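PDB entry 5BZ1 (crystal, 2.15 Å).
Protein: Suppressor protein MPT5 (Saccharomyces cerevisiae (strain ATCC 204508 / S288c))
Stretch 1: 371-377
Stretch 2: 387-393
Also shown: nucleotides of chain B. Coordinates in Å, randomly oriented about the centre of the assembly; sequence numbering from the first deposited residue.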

# COMPACT_ATOMS: atom_id res chain seq x y z
N LEU A 371 31.20 -18.65 -17.41
CA LEU A 371 30.26 -19.75 -17.60
C LEU A 371 29.10 -19.30 -18.48
O LEU A 371 28.60 -20.06 -19.32
CB LEU A 371 29.75 -20.29 -16.26
CG LEU A 371 30.74 -21.07 -15.39
CD1 LEU A 371 30.09 -21.52 -14.10
CD2 LEU A 371 31.28 -22.26 -16.16
N THR A 372 28.67 -18.05 -18.28
CA THR A 372 27.61 -17.47 -19.10
C THR A 372 28.05 -17.36 -20.57
O THR A 372 27.29 -17.70 -21.48
CB THR A 372 27.19 -16.08 -18.57
OG1 THR A 372 26.69 -16.21 -17.24
CG2 THR A 372 26.11 -15.48 -19.45
N LYS A 373 29.28 -16.89 -20.79
CA LYS A 373 29.83 -16.73 -22.13
C LYS A 373 29.90 -18.07 -22.88
O LYS A 373 29.63 -18.12 -24.08
CB LYS A 373 31.22 -16.08 -22.07
CG LYS A 373 31.72 -15.55 -23.41
CD LYS A 373 33.23 -15.28 -23.39
CE LYS A 373 33.61 -14.11 -22.49
NZ LYS A 373 33.69 -12.82 -23.22
N GLU A 374 30.25 -19.13 -22.16
CA GLU A 374 30.33 -20.47 -22.75
C GLU A 374 28.96 -20.96 -23.21
O GLU A 374 28.86 -21.75 -24.16
CB GLU A 374 30.91 -21.47 -21.74
CG GLU A 374 32.35 -21.23 -21.31
CD GLU A 374 32.81 -22.24 -20.26
OE1 GLU A 374 31.94 -22.88 -19.63
OE2 GLU A 374 34.04 -22.39 -20.07
N LEU A 375 27.91 -20.50 -22.54
CA LEU A 375 26.55 -20.97 -22.79
C LEU A 375 25.86 -20.20 -23.91
O LEU A 375 24.81 -20.62 -24.40
CB LEU A 375 25.71 -20.87 -21.52
CG LEU A 375 25.97 -21.94 -20.46
CD1 LEU A 375 25.04 -21.75 -19.27
CD2 LEU A 375 25.77 -23.30 -21.07
N LEU A 376 26.44 -19.07 -24.31
CA LEU A 376 25.85 -18.20 -25.33
C LEU A 376 25.42 -18.88 -26.64
O LEU A 376 24.34 -18.60 -27.16
CB LEU A 376 26.75 -16.98 -25.59
CG LEU A 376 26.74 -15.94 -24.48
CD1 LEU A 376 27.70 -14.79 -24.77
CD2 LEU A 376 25.33 -15.41 -24.28
N PRO A 377 26.25 -19.80 -27.18
CA PRO A 377 25.77 -20.48 -28.39
C PRO A 377 24.60 -21.43 -28.14
O PRO A 377 23.93 -21.82 -29.10
CB PRO A 377 27.00 -21.26 -28.88
CG PRO A 377 27.86 -21.41 -27.67
CD PRO A 377 27.65 -20.16 -26.87
N LYS A 387 21.42 -9.30 -25.48
CA LYS A 387 21.44 -8.52 -24.25
C LYS A 387 22.42 -9.12 -23.24
O LYS A 387 23.19 -8.40 -22.60
CB LYS A 387 20.04 -8.45 -23.64
CG LYS A 387 19.00 -7.74 -24.50
CD LYS A 387 17.70 -7.54 -23.74
CE LYS A 387 17.91 -6.70 -22.49
NZ LYS A 387 16.73 -6.71 -21.58
N ILE A 388 22.38 -10.43 -23.10
CA ILE A 388 23.29 -11.14 -22.20
C ILE A 388 24.73 -11.04 -22.71
O ILE A 388 25.67 -10.91 -21.93
CB ILE A 388 22.87 -12.62 -22.04
CG1 ILE A 388 21.47 -12.70 -21.42
CG2 ILE A 388 23.86 -13.39 -21.19
CD1 ILE A 388 21.01 -14.12 -21.10
N LYS A 389 24.90 -11.08 -24.03
CA LYS A 389 26.21 -10.92 -24.65
C LYS A 389 26.78 -9.53 -24.37
O LYS A 389 27.96 -9.38 -24.08
CB LYS A 389 26.14 -11.18 -26.16
CG LYS A 389 27.49 -11.24 -26.86
CD LYS A 389 27.34 -11.47 -28.36
CE LYS A 389 28.69 -11.39 -29.08
NZ LYS A 389 29.66 -12.42 -28.62
N LEU A 390 25.92 -8.51 -24.43
CA LEU A 390 26.35 -7.14 -24.17
C LEU A 390 26.83 -6.97 -22.73
O LEU A 390 27.84 -6.31 -22.48
CB LEU A 390 25.21 -6.15 -24.46
CG LEU A 390 25.52 -4.66 -24.28
CD1 LEU A 390 26.70 -4.25 -25.16
CD2 LEU A 390 24.30 -3.80 -24.58
N LYS A 391 26.11 -7.58 -21.79
CA LYS A 391 26.50 -7.55 -20.38
C LYS A 391 27.84 -8.25 -20.13
O LYS A 391 28.66 -7.78 -19.34
CB LYS A 391 25.40 -8.15 -19.50
CG LYS A 391 24.11 -7.31 -19.45
CD LYS A 391 23.06 -7.95 -18.56
CE LYS A 391 21.91 -6.98 -18.26
NZ LYS A 391 21.17 -6.57 -19.48
N VAL A 392 28.06 -9.38 -20.80
CA VAL A 392 29.34 -10.08 -20.74
C VAL A 392 30.45 -9.16 -21.23
O VAL A 392 31.50 -9.04 -20.60
CB VAL A 392 29.32 -11.36 -21.60
CG1 VAL A 392 30.73 -11.86 -21.88
CG2 VAL A 392 28.49 -12.45 -20.93
N LYS A 393 30.19 -8.49 -22.35
CA LYS A 393 31.13 -7.55 -22.95
C LYS A 393 31.40 -6.35 -22.04
O LYS A 393 32.54 -5.92 -21.90
CB LYS A 393 30.58 -7.08 -24.30
CG LYS A 393 31.06 -5.71 -24.75
CD LYS A 393 32.19 -5.82 -25.77
CE LYS A 393 32.10 -4.71 -26.80
NZ LYS A 393 33.28 -4.67 -27.70
O5' U B 1 11.03 -8.46 -26.03
C5' U B 1 10.28 -9.57 -26.52
C4' U B 1 10.11 -10.62 -25.46
O4' U B 1 11.37 -11.29 -25.21
C3' U B 1 9.67 -10.13 -24.09
O3' U B 1 8.27 -9.90 -24.01
C2' U B 1 10.16 -11.24 -23.16
O2' U B 1 9.27 -12.34 -23.16
C1' U B 1 11.46 -11.67 -23.86
N1 U B 1 12.66 -11.04 -23.26
C2 U B 1 13.27 -11.70 -22.21
O2 U B 1 12.85 -12.76 -21.77
N3 U B 1 14.38 -11.08 -21.68
C4 U B 1 14.93 -9.89 -22.10
O4 U B 1 15.93 -9.46 -21.52
C5 U B 1 14.24 -9.26 -23.19
C6 U B 1 13.16 -9.84 -23.73

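The most unusual feature of this contact is a lysine that ends on a valine: NZ of Lys373 lies 3.4 Å from CG1 of Val392, the charged tip of a long side chain set against a methyl group. The CA-to-CB bond of Lys373 points sideways to the other helix, yet the end of the chain comes nearer. Its first two torsions are t, chi3 is m, and chi4 lies between wells at -93°, so the extended inner part of the chain turns near its tip. No hydrogen bond crosses between the stretches, and this approach is one of packing alone.

The two segments run in roughly opposite directions, their helix axes at 141° and 10.2 Å apart at closest approach. The backbones come nearest at Lys373 and Val392, whose CA atoms are 6.8 Å apart. About 265 Å² is buried in all, a modest area supplied by a few side chains: Thr372 and Lys373 from the first helix, Leu376 from the 3-10 segment that follows, and Ile388, Lys389 and Val392 from the second helix.

Thr372 and Ile388 are buried and point toward each other's stretch. CG2 of Thr372 reaches CG2 of Ile388 at 3.5 Å, and the same threonine methyl lies 4.1 Å from CG2 of Val392, so it touches two residues one helical turn apart. With chi1 m, Thr372 offers this methyl to the neighbouring helix while OG1 is hydrogen-bonded elsewhere in the structure; its polar group is thus satisfied despite burial. Val392, short and branched at CB, fits where the backbones are nearest and presents one methyl to Thr372 and the other to Lys373.

Leu376 extends the apolar surface beyond the first helix, in a 3-10 segment. Its chain, m at chi1 and t at chi2, places CD2 4.0 Å from CG2 of Ile388 and CD1 4.1 Å from CG of Lys389. Lys389 contributes an aliphatic carbon to the contact while its ammonium group remains farther out along an exposed chain.

The backbone supports differ. In the second stretch, the helical hydrogen bond from Val392 N to Ile388 O, at 3.1 Å, links two contacting residues on successive turns. In the first, the bond from Leu376 N to Lys373 O, at 3.3 Å, is weak. Lys387 takes no part in the packing; its NZ instead donates a hydrogen bond to O4 of U1 at 2.9 Å.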